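Long-range contacts in inulin fructotransferase (Bacillus sp. snu-7, PDB 2INV), which catalyses the lyase-type breakdown of inulin, in which intramolecular fructosyl transfer releases a cyclic di-fructose anhydride: residues S266-R271 with L290-H295; L280-G285 with V320-D325. All blocks are in the same frame, centred on the assembly; numbering follows the deposited sequence.

Interaction 1: S266-R271 with L290-H295; sequences SVTSNR and LITANH
Ser-266 to Thr-268 runs parallel to Leu-290 to Thr-292, with axes 4.7 Å apart and N-to-C directions within 5°. Val-267 N donates to Leu-290 O at 2.7 Å, and Thr-292 N to Val-267 O. After the turn, His-295 N donates to Asn-270 O.

Side chains pair in register. Ile-291 CD1 lies alongside Val-267 CB at 3.7 Å, within the coil. On the other face, Thr-292 CG2 packs at 3.5 Å from Thr-268 OG1, whose hydroxyl donates to Ser-266 OG. Thr-292 OG1 hydrogen-bonds with Ser-330 O and with Asp-331 OD2 of a neighbouring subunit.

Ser-269 and Ala-293 both have left-handed backbone angles, and each is followed by an asparagine. This is the asparagine ladder of a right-handed parallel beta-helix. Asn-294 CG is anti to its carbonyl carbon (chi1 -62°), which sets CG beside the backbone N, and the amide reaches across to Val-267 O and Asn-270. Its ND2 meets Val-267 O almost straight at 2.7 Å, from above the carbonyl plane and opposite Thr-292 N. Its OD1 accepts from Asn-270 N at 3.0 Å and from Asn-270 ND2 at 3.1 Å. The two amides are 8° from coplanar. An alanine in place of Asn-294 would probably leave Asn-270 N without its acceptor and the turn less firmly held. Asn-270 continues the ladder to Val-244 O and Asn-247 N, and Asn-294 N donates to Asn-332 OD1.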
loop_
_atom_site.group_PDB
_atom_site.type_symbol
_atom_site.label_atom_id
_atom_site.label_comp_id
_atom_site.label_asym_id
_atom_site.label_seq_id
_atom_site.Cartn_x
_atom_site.Cartn_y
_atom_site.Cartn_z
ATOM N N SER A 266 11.088 -9.878 3.448
ATOM C CA SER A 266 11.518 -8.701 2.708
ATOM C C SER A 266 11.104 -7.399 3.369
ATOM O O SER A 266 9.931 -7.206 3.714
ATOM C CB SER A 266 10.967 -8.749 1.279
ATOM O OG SER A 266 11.258 -7.554 0.584
ATOM N N VAL A 267 12.077 -6.509 3.541
ATOM C CA VAL A 267 11.830 -5.206 4.135
ATOM C C VAL A 267 12.269 -4.193 3.084
ATOM O O VAL A 267 13.457 -3.882 2.949
ATOM C CB VAL A 267 12.630 -5.047 5.436
ATOM C CG1 VAL A 267 12.420 -3.667 6.025
ATOM C CG2 VAL A 267 12.183 -6.113 6.434
ATOM N N THR A 268 11.284 -3.681 2.351
ATOM C CA THR A 268 11.522 -2.763 1.252
ATOM C C THR A 268 10.610 -1.540 1.201
ATOM O O THR A 268 9.453 -1.596 1.619
ATOM C CB THR A 268 11.333 -3.517 -0.073
ATOM O OG1 THR A 268 12.042 -4.761 -0.023
ATOM C CG2 THR A 268 11.817 -2.675 -1.239
ATOM N N SER A 269 11.140 -0.443 0.667
ATOM C CA SER A 269 10.368 0.787 0.497
ATOM C C SER A 269 9.782 1.320 1.803
ATOM O O SER A 269 8.593 1.619 1.881
ATOM C CB SER A 269 9.234 0.535 -0.501
ATOM O OG SER A 269 9.744 0.032 -1.720
ATOM N N ASN A 270 10.618 1.443 2.827
ATOM C CA ASN A 270 10.172 1.943 4.118
ATOM C C ASN A 270 10.963 3.163 4.551
ATOM O O ASN A 270 12.064 3.413 4.066
ATOM C CB ASN A 270 10.314 0.861 5.198
ATOM C CG ASN A 270 9.430 -0.340 4.943
ATOM O OD1 ASN A 270 8.211 -0.288 5.125
ATOM N ND2 ASN A 270 10.044 -1.436 4.516
ATOM N N ARG A 271 10.383 3.908 5.484
ATOM C CA ARG A 271 11.012 5.091 6.050
ATOM C C ARG A 271 11.311 4.775 7.501
ATOM O O ARG A 271 10.395 4.563 8.287
ATOM C CB ARG A 271 10.074 6.299 5.951
ATOM C CG ARG A 271 10.697 7.624 6.445
ATOM C CD ARG A 271 10.565 7.809 7.950
ATOM N NE ARG A 271 11.237 9.024 8.410
ATOM C CZ ARG A 271 10.697 9.905 9.252
ATOM N NH1 ARG A 271 9.471 9.713 9.726
ATOM N NH2 ARG A 271 11.383 10.980 9.623
ATOM N N LEU A 290 15.691 -9.898 2.202
ATOM C CA LEU A 290 15.940 -8.734 1.373
ATOM C C LEU A 290 15.600 -7.441 2.104
ATOM O O LEU A 290 14.450 -7.222 2.501
ATOM C CB LEU A 290 15.118 -8.850 0.093
ATOM C CG LEU A 290 15.159 -7.711 -0.926
ATOM C CD1 LEU A 290 16.557 -7.560 -1.499
ATOM C CD2 LEU A 290 14.154 -8.003 -2.032
ATOM N N ILE A 291 16.618 -6.606 2.295
ATOM C CA ILE A 291 16.465 -5.318 2.964
ATOM C C ILE A 291 16.935 -4.332 1.914
ATOM O O ILE A 291 18.135 -4.125 1.744
ATOM C CB ILE A 291 17.375 -5.220 4.187
ATOM C CG1 ILE A 291 17.265 -6.510 5.003
ATOM C CG2 ILE A 291 16.984 -4.011 5.029
ATOM C CD1 ILE A 291 15.927 -6.711 5.640
ATOM N N THR A 292 15.994 -3.712 1.216
ATOM C CA THR A 292 16.371 -2.806 0.151
ATOM C C THR A 292 15.427 -1.630 -0.033
ATOM O O THR A 292 14.275 -1.673 0.399
ATOM C CB THR A 292 16.455 -3.607 -1.160
ATOM O OG1 THR A 292 17.101 -2.832 -2.173
ATOM C CG2 THR A 292 15.057 -3.998 -1.632
ATOM N N ALA A 293 15.928 -0.587 -0.690
ATOM C CA ALA A 293 15.138 0.609 -0.969
ATOM C C ALA A 293 14.513 1.250 0.274
ATOM O O ALA A 293 13.383 1.742 0.222
ATOM C CB ALA A 293 14.046 0.273 -1.974
ATOM N N ASN A 294 15.252 1.263 1.378
ATOM C CA ASN A 294 14.755 1.853 2.620
ATOM C C ASN A 294 15.570 3.084 2.990
ATOM O O ASN A 294 16.768 3.156 2.706
ATOM C CB ASN A 294 14.873 0.860 3.782
ATOM C CG ASN A 294 14.050 -0.391 3.573
ATOM O OD1 ASN A 294 12.818 -0.365 3.633
ATOM N ND2 ASN A 294 14.732 -1.500 3.310
ATOM N N HIS A 295 14.924 4.055 3.623
ATOM C CA HIS A 295 15.643 5.238 4.073
ATOM C C HIS A 295 15.860 5.040 5.558
ATOM O O HIS A 295 14.909 4.962 6.336
ATOM C CB HIS A 295 14.860 6.524 3.846
ATOM C CG HIS A 295 15.691 7.760 3.997
ATOM N ND1 HIS A 295 16.139 8.215 5.218
ATOM C CD2 HIS A 295 16.089 8.677 3.085
ATOM C CE1 HIS A 295 16.770 9.364 5.053
ATOM N NE2 HIS A 295 16.752 9.666 3.768
HETATM O O HOH W 1 11.997 4.003 1.318
#

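Interaction 2: L280-G285 with V320-D325; sequences LRLLNG and VHIAGD
Leu-280 to Leu-283 and Val-320 to Ala-323 are parallel strands on successive coils of the right-handed beta-helix, paired residue by residue. Their axes are 4.7 Å apart and 10° from parallel.

Three backbone hydrogen bonds join them. His-321 N donates to Leu-280 O at 2.9 Å. His-321 O accepts from Leu-282 N, so this residue is bonded through both its N and its O. Ala-323 N donates to Leu-282 O at 2.7 Å, but this bond is bent, with 133° at the hydrogen, as the strands near their corner.

Apolar contacts fill the face turned into the helix. Leu-280 CB meets Val-320 CG2 at 3.9 Å. Leu-282 and Ile-322 lie side by side, and Ile-322 CD1 touches both CB and CD2 of Leu-282. Ile-322 CG1 lies beside the backbone N (chi1 -50°), and the next bend brings CD1 over to Leu-282. Phe-259 and Ile-355 extend this row on the coils before and after.

The outer face carries Arg-281 and His-321. Arg-281 turns its end away from His-321 and donates to Arg-254 O and Gly-278 O. The His-321 ring stacks on Tyr-317.

At the corner two glycines meet, with Gly-285 CA 4.0 Å from Gly-324 CA.

The side chains of Leu-283 and His-321 cross at about a right angle, and Leu-283 CD2 comes obliquely to 3.7 Å from His-321 ND1, a buried nitrogen with no hydrogen-bond partner in the model.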
loop_
_atom_site.group_PDB
_atom_site.type_symbol
_atom_site.label_atom_id
_atom_site.label_comp_id
_atom_site.label_asym_id
_atom_site.label_seq_id
_atom_site.Cartn_x
_atom_site.Cartn_y
_atom_site.Cartn_z
ATOM N N LEU A 280 17.337 -1.569 12.784
ATOM C CA LEU A 280 16.952 -2.696 11.942
ATOM C C LEU A 280 17.796 -3.884 12.402
ATOM O O LEU A 280 19.009 -3.906 12.189
ATOM C CB LEU A 280 17.269 -2.376 10.474
ATOM C CG LEU A 280 16.190 -3.239 9.547
ATOM C CD1 LEU A 280 16.101 -2.504 8.228
ATOM C CD2 LEU A 280 16.706 -4.632 9.511
ATOM N N ARG A 281 17.163 -4.878 13.018
ATOM C CA ARG A 281 17.904 -6.033 13.522
ATOM C C ARG A 281 17.530 -7.404 12.962
ATOM O O ARG A 281 16.363 -7.788 12.926
ATOM C CB ARG A 281 17.801 -6.090 15.045
ATOM C CG ARG A 281 18.267 -4.830 15.753
ATOM C CD ARG A 281 18.272 -5.041 17.259
ATOM N NE ARG A 281 18.075 -3.794 17.992
ATOM C CZ ARG A 281 18.049 -3.704 19.319
ATOM N NH1 ARG A 281 18.211 -4.794 20.058
ATOM N NH2 ARG A 281 17.863 -2.530 19.908
ATOM N N LEU A 282 18.550 -8.136 12.529
ATOM C CA LEU A 282 18.385 -9.492 12.012
ATOM C C LEU A 282 19.204 -10.359 12.955
ATOM O O LEU A 282 20.425 -10.479 12.850
ATOM C CB LEU A 282 18.883 -9.611 10.568
ATOM C CG LEU A 282 17.735 -9.868 9.584
ATOM C CD1 LEU A 282 16.718 -8.743 9.654
ATOM C CD2 LEU A 282 18.281 -10.007 8.171
ATOM N N LEU A 283 18.490 -10.943 13.906
ATOM C CA LEU A 283 19.064 -11.758 14.968
ATOM C C LEU A 283 18.795 -13.249 14.922
ATOM O O LEU A 283 17.901 -13.728 14.231
ATOM C CB LEU A 283 18.547 -11.241 16.309
ATOM C CG LEU A 283 18.517 -9.719 16.437
ATOM C CD1 LEU A 283 17.735 -9.298 17.668
ATOM C CD2 LEU A 283 19.945 -9.222 16.492
ATOM N N ASN A 284 19.599 -13.968 15.692
ATOM C CA ASN A 284 19.484 -15.403 15.841
ATOM C C ASN A 284 19.282 -16.133 14.517
ATOM O O ASN A 284 18.264 -16.789 14.293
ATOM C CB ASN A 284 18.341 -15.672 16.815
ATOM C CG ASN A 284 18.448 -14.809 18.062
ATOM O OD1 ASN A 284 17.441 -14.359 18.615
ATOM N ND2 ASN A 284 19.678 -14.550 18.491
ATOM N N GLY A 285 20.261 -15.966 13.637
ATOM C CA GLY A 285 20.252 -16.611 12.342
ATOM C C GLY A 285 19.096 -16.369 11.390
ATOM O O GLY A 285 18.281 -17.265 11.170
ATOM N N VAL A 320 22.162 -0.951 11.421
ATOM C CA VAL A 320 21.612 -2.156 10.829
ATOM C C VAL A 320 22.507 -3.297 11.270
ATOM O O VAL A 320 23.708 -3.333 10.956
ATOM C CB VAL A 320 21.570 -2.070 9.293
ATOM C CG1 VAL A 320 21.213 -3.432 8.707
ATOM C CG2 VAL A 320 20.545 -1.032 8.866
ATOM N N HIS A 321 21.898 -4.227 11.996
ATOM C CA HIS A 321 22.604 -5.363 12.556
ATOM C C HIS A 321 22.147 -6.677 11.918
ATOM O O HIS A 321 20.969 -7.042 11.994
ATOM C CB HIS A 321 22.346 -5.354 14.059
ATOM C CG HIS A 321 23.172 -6.326 14.831
ATOM N ND1 HIS A 321 22.898 -7.675 14.873
ATOM C CD2 HIS A 321 24.257 -6.138 15.618
ATOM C CE1 HIS A 321 23.777 -8.275 15.657
ATOM N NE2 HIS A 321 24.611 -7.365 16.121
ATOM N N ILE A 322 23.087 -7.386 11.294
ATOM C CA ILE A 322 22.769 -8.646 10.622
ATOM C C ILE A 322 23.540 -9.853 11.156
ATOM O O ILE A 322 24.782 -9.860 11.197
ATOM C CB ILE A 322 23.055 -8.553 9.116
ATOM C CG1 ILE A 322 22.410 -7.286 8.537
ATOM C CG2 ILE A 322 22.500 -9.785 8.407
ATOM C CD1 ILE A 322 20.903 -7.281 8.560
ATOM N N ALA A 323 22.783 -10.868 11.560
ATOM C CA ALA A 323 23.343 -12.110 12.066
ATOM C C ALA A 323 22.530 -13.179 11.350
ATOM O O ALA A 323 21.399 -13.483 11.735
ATOM C CB ALA A 323 23.148 -12.222 13.572
ATOM N N GLY A 324 23.107 -13.733 10.293
ATOM C CA GLY A 324 22.430 -14.757 9.522
ATOM C C GLY A 324 23.169 -14.947 8.213
ATOM O O GLY A 324 24.270 -14.407 8.044
ATOM N N ASP A 325 22.577 -15.691 7.282
ATOM C CA ASP A 325 23.235 -15.938 6.006
ATOM C C ASP A 325 22.444 -15.456 4.795
ATOM O O ASP A 325 21.223 -15.290 4.839
ATOM C CB ASP A 325 23.503 -17.437 5.813
ATOM C CG ASP A 325 24.022 -18.110 7.065
ATOM O OD1 ASP A 325 25.013 -17.630 7.656
ATOM O OD2 ASP A 325 23.426 -19.130 7.463
#

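How the interactions relate
The segments of the two interactions alternate along the chain: 266-271 and 280-285 precede their partners 290-295 and 320-325 in turn. Each contact pairs strands of successive coils. Their centres are 15 Å apart. They meet inside the helix, where Ile-291 CG2 packs 3.6 Å from Leu-280 CD1. Interaction 1 lies near bound ligands. The side chain of Ser-269 is about 5 Å from a phosphonate, and that of Arg-271 about 7 Å from a fructofuranose. Arg-271 also touches Phe-250, a residue of the glycan pocket. Interaction 1 faces other subunits, whereas no other chain of the assembly touches interaction 2.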